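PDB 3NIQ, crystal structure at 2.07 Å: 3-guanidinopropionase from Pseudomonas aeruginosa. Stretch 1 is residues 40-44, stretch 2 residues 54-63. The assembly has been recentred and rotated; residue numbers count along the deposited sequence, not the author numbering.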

# COMPACT_ATOMS: atom_id res chain seq x y z
N ILE A 40 -14.09 10.32 -23.68
CA ILE A 40 -14.33 11.47 -22.82
C ILE A 40 -14.23 11.10 -21.36
O ILE A 40 -14.79 10.08 -20.93
CB ILE A 40 -15.74 12.07 -23.08
CG1 ILE A 40 -15.92 12.46 -24.56
CG2 ILE A 40 -15.96 13.31 -22.18
CD1 ILE A 40 -17.41 12.28 -25.07
N GLY A 41 -13.56 11.94 -20.59
CA GLY A 41 -13.55 11.77 -19.16
C GLY A 41 -14.62 12.62 -18.48
O GLY A 41 -14.86 13.75 -18.89
N VAL A 42 -15.27 12.08 -17.45
CA VAL A 42 -16.17 12.90 -16.64
C VAL A 42 -15.78 12.82 -15.17
O VAL A 42 -16.32 11.99 -14.40
CB VAL A 42 -17.61 12.52 -16.83
CG1 VAL A 42 -18.48 13.58 -16.19
CG2 VAL A 42 -17.93 12.35 -18.33
N PRO A 43 -14.84 13.67 -14.77
CA PRO A 43 -14.20 13.56 -13.46
C PRO A 43 -15.07 14.20 -12.39
O PRO A 43 -14.81 15.30 -11.95
CB PRO A 43 -12.89 14.33 -13.66
CG PRO A 43 -13.21 15.37 -14.72
CD PRO A 43 -14.20 14.70 -15.63
N TRP A 44 -16.11 13.48 -11.98
CA TRP A 44 -17.16 14.07 -11.16
C TRP A 44 -17.77 13.04 -10.22
O TRP A 44 -18.24 11.98 -10.65
CB TRP A 44 -18.23 14.66 -12.08
CG TRP A 44 -19.37 15.31 -11.36
CD1 TRP A 44 -19.29 16.23 -10.36
CD2 TRP A 44 -20.77 15.11 -11.61
NE1 TRP A 44 -20.55 16.61 -9.96
CE2 TRP A 44 -21.48 15.94 -10.71
CE3 TRP A 44 -21.49 14.31 -12.51
CZ2 TRP A 44 -22.87 15.99 -10.67
CZ3 TRP A 44 -22.89 14.37 -12.48
CH2 TRP A 44 -23.56 15.22 -11.56
N ALA A 54 -14.06 8.93 -7.25
CA ALA A 54 -14.23 8.65 -8.68
C ALA A 54 -13.89 9.86 -9.57
O ALA A 54 -13.69 9.72 -10.78
CB ALA A 54 -15.67 8.12 -8.98
N ARG A 55 -13.78 11.04 -8.96
CA ARG A 55 -13.33 12.23 -9.71
C ARG A 55 -11.95 12.01 -10.33
O ARG A 55 -11.61 12.63 -11.35
CB ARG A 55 -13.32 13.47 -8.80
CG ARG A 55 -12.27 13.44 -7.69
CD ARG A 55 -12.36 14.71 -6.80
NE ARG A 55 -13.65 14.81 -6.12
CZ ARG A 55 -14.02 15.85 -5.37
NH1 ARG A 55 -13.18 16.88 -5.18
NH2 ARG A 55 -15.21 15.85 -4.79
N HIS A 56 -11.16 11.12 -9.74
CA HIS A 56 -9.81 10.82 -10.26
C HIS A 56 -9.78 9.70 -11.29
O HIS A 56 -8.74 9.41 -11.90
CB HIS A 56 -8.85 10.48 -9.11
CG HIS A 56 -8.83 11.52 -8.03
ND1 HIS A 56 -8.27 12.77 -8.21
CD2 HIS A 56 -9.33 11.51 -6.77
CE1 HIS A 56 -8.39 13.47 -7.10
NE2 HIS A 56 -9.05 12.74 -6.21
N GLY A 57 -10.91 9.04 -11.48
CA GLY A 57 -10.96 7.87 -12.36
C GLY A 57 -10.47 8.11 -13.78
O GLY A 57 -9.67 7.33 -14.30
N PRO A 58 -10.94 9.19 -14.42
CA PRO A 58 -10.53 9.38 -15.80
C PRO A 58 -9.01 9.56 -15.97
O PRO A 58 -8.43 9.07 -16.95
CB PRO A 58 -11.28 10.64 -16.21
CG PRO A 58 -12.51 10.62 -15.34
CD PRO A 58 -11.92 10.21 -14.01
N ARG A 59 -8.37 10.24 -15.03
CA ARG A 59 -6.93 10.40 -15.14
C ARG A 59 -6.22 9.04 -15.08
O ARG A 59 -5.31 8.76 -15.87
CB ARG A 59 -6.38 11.32 -14.05
CG ARG A 59 -4.86 11.62 -14.28
CD ARG A 59 -4.46 12.88 -13.60
NE ARG A 59 -4.85 14.04 -14.39
CZ ARG A 59 -4.84 15.29 -13.95
NH1 ARG A 59 -4.48 15.56 -12.70
NH2 ARG A 59 -5.21 16.28 -14.75
N GLU A 60 -6.61 8.20 -14.13
CA GLU A 60 -5.87 6.95 -13.97
C GLU A 60 -6.25 5.93 -15.04
O GLU A 60 -5.42 5.10 -15.45
CB GLU A 60 -6.05 6.38 -12.55
CG GLU A 60 -5.47 7.32 -11.47
CD GLU A 60 -4.06 7.78 -11.78
OE1 GLU A 60 -3.24 6.94 -12.23
OE2 GLU A 60 -3.76 8.98 -11.58
N VAL A 61 -7.49 5.98 -15.51
CA VAL A 61 -7.84 5.15 -16.69
C VAL A 61 -7.05 5.61 -17.94
O VAL A 61 -6.61 4.77 -18.74
CB VAL A 61 -9.38 5.11 -16.96
CG1 VAL A 61 -9.69 4.46 -18.31
CG2 VAL A 61 -10.09 4.32 -15.84
N ARG A 62 -6.86 6.92 -18.13
CA ARG A 62 -6.02 7.38 -19.24
C ARG A 62 -4.65 6.77 -19.10
O ARG A 62 -4.09 6.22 -20.05
CB ARG A 62 -5.86 8.92 -19.26
CG ARG A 62 -7.07 9.68 -19.81
CD ARG A 62 -6.73 11.15 -20.10
NE ARG A 62 -7.77 11.81 -20.89
CZ ARG A 62 -8.84 12.43 -20.38
NH1 ARG A 62 -9.02 12.49 -19.06
NH2 ARG A 62 -9.72 13.01 -21.19
N ASN A 63 -4.11 6.85 -17.90
CA ASN A 63 -2.79 6.35 -17.61
C ASN A 63 -2.59 4.88 -17.94
O ASN A 63 -1.69 4.52 -18.71
CB ASN A 63 -2.49 6.59 -16.14
CG ASN A 63 -1.02 6.60 -15.87
OD1 ASN A 63 -0.38 5.56 -15.83
ND2 ASN A 63 -0.47 7.81 -15.74

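No hydrogen bond or salt bridge joins these two stretches. They are held by close packing of backbone and proline rings, a modest contact that buries 263 Å² counting both sides. Stretch 1 contains the later part of a strand and stretch 2 runs into a helix directed roughly against it, with 145° between their N-to-C directions and 7.9 Å between their axes at closest approach.

Stretch 2 opens with a 3-10 segment, residues 54-56. Ala54 lies just outside contact distance, its small side chain directed sideways, but its carbonyl has a structural task: Gly57 N donates a hydrogen bond to Ala54 O at 2.9 Å, closing the turn that leads into the helix.

Arg55 makes the tightest approach, and it does so with its backbone. Its carbonyl oxygen, Arg55 O, lies 3.1 Å from Pro43 CB, and Arg55 CA is 3.8 Å from Trp44 N. The CA atoms of Pro43 and Arg55 are themselves only 4.1 Å apart, so the two backbones run very close here. A compact, rigid apolar ring suits the tight place that Pro43 occupies, where its CB faces both Arg55 O and the ring of Pro58. The CA-to-CB bond of Arg55 points sideways, with chi1 at p, and the end of the side chain leads away from stretch 1. NH1 is hydrogen-bonded elsewhere in the structure, and NE and NH2 bond just outside the stretches, so the buried guanidinium does not go without partners. Trp44 answers in kind: its CB points away and its indole plays no part in the contact, which it meets through its main chain.

His56 points away and Gly57 makes no contact with stretch 1. A CB on Gly57 would not meet stretch 1, but it would be crowded by Ala54 O at 3.2 Å, so glycine suits this tight turn.

Pro58 is the centre of the packing. Its CA-to-CB bond points toward the strand, and its compact ring reaches three successive residues: Pro58 CB lies 3.9 Å from Gly41 CA, while Pro58 CG lies 3.8 Å from Val42 N and 3.9 Å from Pro43 CA. The two proline rings also meet, with Pro43 CB 4.1 Å from Pro58 CG, an apolar contact between rigid side chains. Proline fits near the start of a helix, where its lack of an amide hydrogen costs little. Gly41 is its necessary counterpart: an ideal CB there would point toward the helix and clash with Pro58 CB at 2.9 Å, besides sitting a tight 3.2 Å from Arg62 NH1. Val42 turns its side chain away and offers backbone to the ring.

Arg59, Glu60 and Val61 make no contact with stretch 1. The helix returns one turn after Pro58, where Arg62 N donates to Pro58 O at 2.9 Å. The CB of Arg62 points sideways, but an extended chain, t at chi2 and chi3, brings its end nearer, leaving Arg62 NH2 4.0 Å from Gly41 N. This is packing against a strand without a side chain at that point; NE, NH1 and NH2 all find hydrogen bonds elsewhere in the structure. Asn63, beyond it, is out of reach.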